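PDB 3NO4: creatinine amidohydrolase from Nostoc punctiforme PCC 73102, which probably hydrolyses carbon-nitrogen bonds other than peptide bonds in linear amides, as a metal-dependent member of the creatininase superfamily. Local coordinates for residues F42-T47 against P80-G85; T91-T96 against A222-R227. All coordinates share one frame; numbering follows the deposited sequence.

Interaction 1 of 2, residues F42-T47 against P80-G85; sequences FPIGST and PTINVG
Two backbone hydrogen bonds pin I82 between P43 and G45: I82 N gives to P43 O at 2.9 Å, and G45 N returns one to I82 O, the donor lying nearly along the C=O axis. This single parallel bridge, centred on I44 and I82, continues the pairing of strand 39-44 past the end of strand 77-78. Beyond it T47 OG1 donates to N83 O at 2.8 Å from above the carbonyl plane, with OG1 turned beside its own backbone N (chi1 -58°). One water accepts from both T47 N and G85 N, bridging the two backbones where they are no longer joined by direct backbone bonds. Among apolar contacts, I44 CG1 meets I82 CG2 at 3.7 Å as the two branched chains pass at a slant. Carbon also packs on oxygen: P43 CG rests on T81 OG1, and the F42 ring turns its edge to P80 O, with CD1 3.6 Å away. T81 OG1 is held by E64, and S46 OG by E48. Helix 58-74 covers P43, helix 132-150 packs on I44, and helix 101-118 brings Y111 to F42 and I82, while strand 122-127 pairs with the other edge of strand 39-44.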
ATOM      1  N   PHE A  42      21.866 -14.016  -2.208  1.00 20.25           N
ATOM      2  CA  PHE A  42      20.542 -14.487  -2.601  1.00 20.59           C
ATOM      3  C   PHE A  42      20.470 -14.845  -4.074  1.00 21.18           C
ATOM      4  O   PHE A  42      20.719 -13.976  -4.904  1.00 22.12           O
ATOM      5  CB  PHE A  42      19.455 -13.472  -2.261  1.00 20.41           C
ATOM      6  CG  PHE A  42      19.063 -13.521  -0.832  1.00 19.64           C
ATOM      7  CD1 PHE A  42      18.181 -14.494  -0.385  1.00 20.48           C
ATOM      8  CD2 PHE A  42      19.611 -12.631   0.082  1.00 20.57           C
ATOM      9  CE1 PHE A  42      17.844 -14.588   0.955  1.00 19.99           C
ATOM     10  CE2 PHE A  42      19.270 -12.694   1.445  1.00 19.87           C
ATOM     11  CZ  PHE A  42      18.392 -13.697   1.878  1.00 19.54           C
ATOM     12  N   PRO A  43      20.126 -16.113  -4.403  1.00 21.78           N
ATOM     13  CA  PRO A  43      19.789 -16.370  -5.804  1.00 22.17           C
ATOM     14  C   PRO A  43      18.383 -15.833  -6.057  1.00 20.83           C
ATOM     15  O   PRO A  43      17.491 -16.051  -5.221  1.00 21.62           O
ATOM     16  CB  PRO A  43      19.851 -17.900  -5.928  1.00 21.95           C
ATOM     17  CG  PRO A  43      20.159 -18.443  -4.605  1.00 23.39           C
ATOM     18  CD  PRO A  43      20.062 -17.346  -3.601  1.00 23.12           C
ATOM     19  N   ILE A  44      18.205 -15.109  -7.149  1.00 20.38           N
ATOM     20  CA  ILE A  44      16.897 -14.626  -7.562  1.00 19.77           C
ATOM     21  C   ILE A  44      16.649 -14.966  -9.016  1.00 19.59           C
ATOM     22  O   ILE A  44      17.442 -14.634  -9.872  1.00 21.61           O
ATOM     23  CB  ILE A  44      16.624 -13.123  -7.232  1.00 19.70           C
ATOM     24  CG1 ILE A  44      15.177 -12.733  -7.605  1.00 18.94           C
ATOM     25  CG2 ILE A  44      17.624 -12.195  -7.907  1.00 19.37           C
ATOM     26  CD1 ILE A  44      14.733 -11.327  -7.070  1.00 15.11           C
ATOM     27  N   GLY A  45      15.554 -15.664  -9.280  1.00 20.11           N
ATOM     28  CA  GLY A  45      15.118 -15.931 -10.650  1.00 20.81           C
ATOM     29  C   GLY A  45      13.674 -15.538 -10.932  1.00 21.44           C
ATOM     30  O   GLY A  45      13.228 -14.404 -10.633  1.00 21.01           O
ATOM     31  N   SER A  46      12.964 -16.472 -11.550  1.00 21.51           N
ATOM     32  CA  SER A  46      11.636 -16.245 -12.079  1.00 21.33           C
ATOM     33  C   SER A  46      11.001 -17.567 -12.435  1.00 20.61           C
ATOM     34  O   SER A  46      11.710 -18.570 -12.657  1.00 21.23           O
ATOM     35  CB  SER A  46      11.712 -15.360 -13.341  1.00 21.97           C
ATOM     36  OG  SER A  46      10.417 -14.940 -13.719  1.00 24.66           O
ATOM     37  N   THR A  47       9.684 -17.560 -12.511  1.00 19.05           N
ATOM     38  CA  THR A  47       8.877 -18.707 -12.924  1.00 19.61           C
ATOM     39  C   THR A  47       8.109 -18.216 -14.150  1.00 19.95           C
ATOM     40  O   THR A  47       7.108 -17.544 -14.010  1.00 18.79           O
ATOM     41  CB  THR A  47       7.944 -19.139 -11.783  1.00 19.24           C
ATOM     42  OG1 THR A  47       8.744 -19.448 -10.640  1.00 19.67           O
ATOM     43  CG2 THR A  47       7.066 -20.365 -12.167  1.00 18.24           C
ATOM     44  N   PRO A  80      17.861 -18.793   0.721  1.00 22.72           N
ATOM     45  CA  PRO A  80      16.930 -19.539  -0.123  1.00 22.28           C
ATOM     46  C   PRO A  80      16.577 -18.772  -1.382  1.00 21.53           C
ATOM     47  O   PRO A  80      16.496 -17.537  -1.340  1.00 20.36           O
ATOM     48  CB  PRO A  80      15.692 -19.688   0.768  1.00 22.58           C
ATOM     49  CG  PRO A  80      15.784 -18.548   1.753  1.00 23.15           C
ATOM     50  CD  PRO A  80      17.236 -18.375   1.988  1.00 22.88           C
ATOM     51  N   THR A  81      16.340 -19.513  -2.466  1.00 20.96           N
ATOM     52  CA  THR A  81      16.126 -18.934  -3.786  1.00 19.89           C
ATOM     53  C   THR A  81      14.780 -18.170  -3.821  1.00 20.23           C
ATOM     54  O   THR A  81      13.743 -18.652  -3.293  1.00 18.13           O
ATOM     55  CB  THR A  81      16.192 -20.016  -4.890  1.00 21.38           C
ATOM     56  OG1 THR A  81      17.452 -20.712  -4.811  1.00 22.36           O
ATOM     57  CG2 THR A  81      16.005 -19.411  -6.284  1.00 16.95           C
ATOM     58  N   ILE A  82      14.830 -16.964  -4.377  1.00 19.27           N
ATOM     59  CA  ILE A  82      13.609 -16.174  -4.695  1.00 19.74           C
ATOM     60  C   ILE A  82      13.159 -16.664  -6.065  1.00 19.57           C
ATOM     61  O   ILE A  82      13.762 -16.323  -7.099  1.00 20.52           O
ATOM     62  CB  ILE A  82      13.848 -14.668  -4.652  1.00 20.04           C
ATOM     63  CG1 ILE A  82      14.271 -14.237  -3.234  1.00 21.51           C
ATOM     64  CG2 ILE A  82      12.598 -13.852  -5.132  1.00 17.95           C
ATOM     65  CD1 ILE A  82      14.815 -12.808  -3.161  1.00 18.35           C
ATOM     66  N   ASN A  83      12.167 -17.553  -6.027  1.00 19.94           N
ATOM     67  CA  ASN A  83      11.689 -18.320  -7.181  1.00 20.94           C
ATOM     68  C   ASN A  83      10.741 -17.576  -8.116  1.00 20.65           C
ATOM     69  O   ASN A  83      10.629 -17.943  -9.283  1.00 20.54           O
ATOM     70  CB  ASN A  83      10.986 -19.609  -6.710  1.00 20.76           C
ATOM     71  CG  ASN A  83      11.941 -20.605  -6.157  1.00 23.22           C
ATOM     72  OD1 ASN A  83      12.862 -21.021  -6.860  1.00 25.34           O
ATOM     73  ND2 ASN A  83      11.711 -21.062  -4.925  1.00 22.64           N
ATOM     74  N   VAL A  84      10.025 -16.579  -7.590  1.00 20.57           N
ATOM     75  CA  VAL A  84       9.040 -15.818  -8.359  1.00 20.06           C
ATOM     76  C   VAL A  84       9.414 -14.337  -8.230  1.00 20.01           C
ATOM     77  O   VAL A  84       9.543 -13.840  -7.109  1.00 19.37           O
ATOM     78  CB  VAL A  84       7.632 -16.108  -7.870  1.00 19.72           C
ATOM     79  CG1 VAL A  84       6.568 -15.126  -8.450  1.00 18.86           C
ATOM     80  CG2 VAL A  84       7.263 -17.564  -8.180  1.00 21.46           C
ATOM     81  N   GLY A  85       9.635 -13.682  -9.377  1.00 19.70           N
ATOM     82  CA  GLY A  85       9.977 -12.269  -9.442  1.00 19.68           C
ATOM     83  C   GLY A  85       9.025 -11.478 -10.331  1.00 19.48           C
ATOM     84  O   GLY A  85       7.810 -11.709 -10.321  1.00 19.68           O
TER
HETATM   85  O   HOH W   1       8.596 -15.006 -11.742  1.00 18.90           O

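Interaction 2 of 2, residues T91-T96 against A222-R227; sequences TAFPGT and ADFRVR
F224 and R225 of helix 221-227 meet A92 and F93 of the loop. F224 comes first, its ring extended from the helix with CG anti to the backbone N (chi1 -172°), and it receives F93 CE1 at its edge, 4.0 Å from F224 CD1. H90 meets the F224 ring edge-to-face, and Q49 and M233 also touch it. R225 carries most of the contact. Its CB lies 3.9 Å from A92 CB, and the chain then runs across one face of the F93 ring, where CD sits 3.7 Å from the ring centroid in a CH-pi contact. Farther out the guanidinium lies flat on the same ring, planes 9° apart and centres 4.6 Å from each other, a cation-pi stack offset from the ring centre. A bend at chi2 (149°) accompanies this course, and NH1 ends at A92 O with a hydrogen bond of 2.8 Å lying close to the guanidinium plane. The stack and the bond together limit how the group can rotate. A leucine in its place would probably leave A92 O without this donor and lose the flat guanidinium stack on the F93 ring. W27 of the second subunit meets the F93 ring edge-to-face and also packs on R225. At the end of the segment R227 NH1 forms a salt bridge with D267 of the third subunit, which places the helix against that chain. The arrangement is an arginine-aromatic stack fastening a short helix to a loop with a type II turn, F93 to T96, at a subunit interface.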
ATOM      1  N   THR A  91       2.879 -13.361 -18.668  1.00 19.81           N
ATOM      2  CA  THR A  91       1.657 -13.937 -18.071  1.00 20.62           C
ATOM      3  C   THR A  91       0.584 -14.420 -19.091  1.00 21.95           C
ATOM      4  O   THR A  91      -0.362 -15.083 -18.695  1.00 22.53           O
ATOM      5  CB  THR A  91       1.014 -12.995 -17.024  1.00 21.05           C
ATOM      6  OG1 THR A  91       0.569 -11.796 -17.650  1.00 17.84           O
ATOM      7  CG2 THR A  91       2.033 -12.627 -15.951  1.00 20.75           C
ATOM      8  N   ALA A  92       0.749 -14.157 -20.389  1.00 21.66           N
ATOM      9  CA  ALA A  92      -0.161 -14.694 -21.396  1.00 22.21           C
ATOM     10  C   ALA A  92       0.184 -16.139 -21.768  1.00 22.69           C
ATOM     11  O   ALA A  92      -0.554 -16.745 -22.556  1.00 22.74           O
ATOM     12  CB  ALA A  92      -0.206 -13.802 -22.640  1.00 22.37           C
ATOM     13  N   PHE A  93       1.275 -16.680 -21.202  1.00 21.67           N
ATOM     14  CA  PHE A  93       1.619 -18.101 -21.301  1.00 22.11           C
ATOM     15  C   PHE A  93       1.325 -18.819 -19.970  1.00 21.86           C
ATOM     16  O   PHE A  93       1.755 -18.354 -18.921  1.00 22.99           O
ATOM     17  CB  PHE A  93       3.098 -18.249 -21.665  1.00 21.13           C
ATOM     18  CG  PHE A  93       3.442 -17.663 -23.003  1.00 22.13           C
ATOM     19  CD1 PHE A  93       3.778 -16.328 -23.129  1.00 19.54           C
ATOM     20  CD2 PHE A  93       3.484 -18.457 -24.124  1.00 24.04           C
ATOM     21  CE1 PHE A  93       4.124 -15.792 -24.375  1.00 22.55           C
ATOM     22  CE2 PHE A  93       3.805 -17.923 -25.386  1.00 24.12           C
ATOM     23  CZ  PHE A  93       4.127 -16.592 -25.500  1.00 21.27           C
ATOM     24  N   PRO A  94       0.633 -19.975 -20.004  1.00 22.93           N
ATOM     25  CA  PRO A  94       0.280 -20.679 -18.764  1.00 21.33           C
ATOM     26  C   PRO A  94       1.507 -21.245 -18.042  1.00 20.95           C
ATOM     27  O   PRO A  94       2.453 -21.809 -18.673  1.00 20.37           O
ATOM     28  CB  PRO A  94      -0.649 -21.787 -19.249  1.00 22.32           C
ATOM     29  CG  PRO A  94      -0.153 -22.082 -20.662  1.00 23.84           C
ATOM     30  CD  PRO A  94       0.259 -20.762 -21.205  1.00 24.34           C
ATOM     31  N   GLY A  95       1.472 -21.118 -16.722  1.00 20.31           N
ATOM     32  CA  GLY A  95       2.560 -21.543 -15.861  1.00 20.53           C
ATOM     33  C   GLY A  95       3.482 -20.442 -15.414  1.00 19.06           C
ATOM     34  O   GLY A  95       4.278 -20.657 -14.531  1.00 19.32           O
ATOM     35  N   THR A  96       3.401 -19.276 -16.039  1.00 19.09           N
ATOM     36  CA  THR A  96       4.121 -18.109 -15.562  1.00 19.04           C
ATOM     37  C   THR A  96       3.484 -17.685 -14.221  1.00 18.69           C
ATOM     38  O   THR A  96       2.242 -17.707 -14.062  1.00 18.16           O
ATOM     39  CB  THR A  96       4.045 -16.949 -16.570  1.00 19.92           C
ATOM     40  OG1 THR A  96       4.705 -17.360 -17.768  1.00 17.84           O
ATOM     41  CG2 THR A  96       4.631 -15.614 -16.006  1.00 17.43           C
ATOM     42  N   ALA A 222      -0.120  -9.306 -23.204  1.00 23.36           N
ATOM     43  CA  ALA A 222      -0.925  -9.580 -24.397  1.00 24.59           C
ATOM     44  C   ALA A 222      -0.143  -9.239 -25.661  1.00 25.60           C
ATOM     45  O   ALA A 222      -0.030 -10.082 -26.559  1.00 26.20           O
ATOM     46  CB  ALA A 222      -2.307  -8.830 -24.360  1.00 25.86           C
ATOM     47  N   ASP A 223       0.452  -8.037 -25.680  1.00 25.75           N
ATOM     48  CA  ASP A 223       1.353  -7.587 -26.756  1.00 26.02           C
ATOM     49  C   ASP A 223       2.550  -8.563 -26.919  1.00 26.06           C
ATOM     50  O   ASP A 223       2.937  -8.904 -28.059  1.00 25.72           O
ATOM     51  CB  ASP A 223       1.836  -6.126 -26.506  1.00 25.99           C
ATOM     52  CG  ASP A 223       2.886  -5.648 -27.528  1.00 26.84           C
ATOM     53  OD1 ASP A 223       2.492  -5.086 -28.569  1.00 28.61           O
ATOM     54  OD2 ASP A 223       4.103  -5.858 -27.285  1.00 28.22           O
ATOM     55  N   PHE A 224       3.117  -8.986 -25.793  1.00 24.59           N
ATOM     56  CA  PHE A 224       4.280  -9.871 -25.808  1.00 25.04           C
ATOM     57  C   PHE A 224       4.009 -11.159 -26.596  1.00 25.85           C
ATOM     58  O   PHE A 224       4.802 -11.535 -27.443  1.00 25.30           O
ATOM     59  CB  PHE A 224       4.756 -10.204 -24.417  1.00 23.83           C
ATOM     60  CG  PHE A 224       6.060 -10.956 -24.394  1.00 24.64           C
ATOM     61  CD1 PHE A 224       6.074 -12.343 -24.431  1.00 24.06           C
ATOM     62  CD2 PHE A 224       7.279 -10.269 -24.344  1.00 25.23           C
ATOM     63  CE1 PHE A 224       7.301 -13.068 -24.443  1.00 24.61           C
ATOM     64  CE2 PHE A 224       8.513 -10.982 -24.360  1.00 24.08           C
ATOM     65  CZ  PHE A 224       8.515 -12.383 -24.407  1.00 23.44           C
ATOM     66  N   ARG A 225       2.878 -11.800 -26.320  1.00 26.11           N
ATOM     67  CA  ARG A 225       2.562 -13.078 -26.962  1.00 26.76           C
ATOM     68  C   ARG A 225       2.258 -12.925 -28.446  1.00 27.79           C
ATOM     69  O   ARG A 225       2.610 -13.808 -29.217  1.00 27.74           O
ATOM     70  CB  ARG A 225       1.428 -13.811 -26.230  1.00 26.81           C
ATOM     71  CG  ARG A 225       1.079 -15.153 -26.847  1.00 27.35           C
ATOM     72  CD  ARG A 225       0.585 -16.143 -25.850  1.00 27.29           C
ATOM     73  NE  ARG A 225       0.194 -17.358 -26.539  1.00 26.72           N
ATOM     74  CZ  ARG A 225      -0.290 -18.465 -25.973  1.00 31.12           C
ATOM     75  NH1 ARG A 225      -0.437 -18.570 -24.646  1.00 29.83           N
ATOM     76  NH2 ARG A 225      -0.588 -19.512 -26.754  1.00 31.78           N
ATOM     77  N   VAL A 226       1.637 -11.809 -28.840  1.00 28.07           N
ATOM     78  CA  VAL A 226       1.488 -11.443 -30.259  1.00 29.26           C
ATOM     79  C   VAL A 226       2.849 -11.278 -30.945  1.00 29.77           C
ATOM     80  O   VAL A 226       3.073 -11.844 -32.015  1.00 31.74           O
ATOM     81  CB  VAL A 226       0.582 -10.156 -30.457  1.00 29.09           C
ATOM     82  CG1 VAL A 226       0.572  -9.691 -31.954  1.00 30.38           C
ATOM     83  CG2 VAL A 226      -0.848 -10.439 -29.959  1.00 29.14           C
ATOM     84  N   ARG A 227       3.760 -10.538 -30.320  1.00 29.37           N
ATOM     85  CA  ARG A 227       5.105 -10.322 -30.872  1.00 30.09           C
ATOM     86  C   ARG A 227       5.954 -11.561 -30.939  1.00 29.47           C
ATOM     87  O   ARG A 227       6.714 -11.709 -31.885  1.00 29.48           O
ATOM     88  CB  ARG A 227       5.905  -9.294 -30.068  1.00 30.21           C
ATOM     89  CG  ARG A 227       5.450  -7.895 -30.319  1.00 31.67           C
ATOM     90  CD  ARG A 227       6.323  -6.884 -29.563  1.00 31.70           C
ATOM     91  NE  ARG A 227       5.570  -5.644 -29.544  1.00 30.56           N
ATOM     92  CZ  ARG A 227       5.491  -4.767 -30.544  1.00 30.12           C
ATOM     93  NH1 ARG A 227       6.192  -4.893 -31.679  1.00 31.65           N
ATOM     94  NH2 ARG A 227       4.706  -3.719 -30.387  1.00 30.67           N
TER

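Overall arrangement
Interaction 1 closes before interaction 2 opens along the chain, and their centres lie about 20 Å apart. The first is near the centre of the chain, at the C-terminal end of strand 39-44 in the parallel sheet; the second is peripheral, about 21 Å from that centre. The long loop between strand 77-78 and helix 101-118 supplies a segment to each, so 80-85 and 91-96 link the sheet to helix 221-227. Interactions 1 and 2 touch through T47, whose CG2 lies 3.7 Å from G95 O. From the nickel ion held by H50, D59 and E191, the side chain of S46 is about 7 Å away and that of F224 about 10 Å, and both contacts also touch the second subunit.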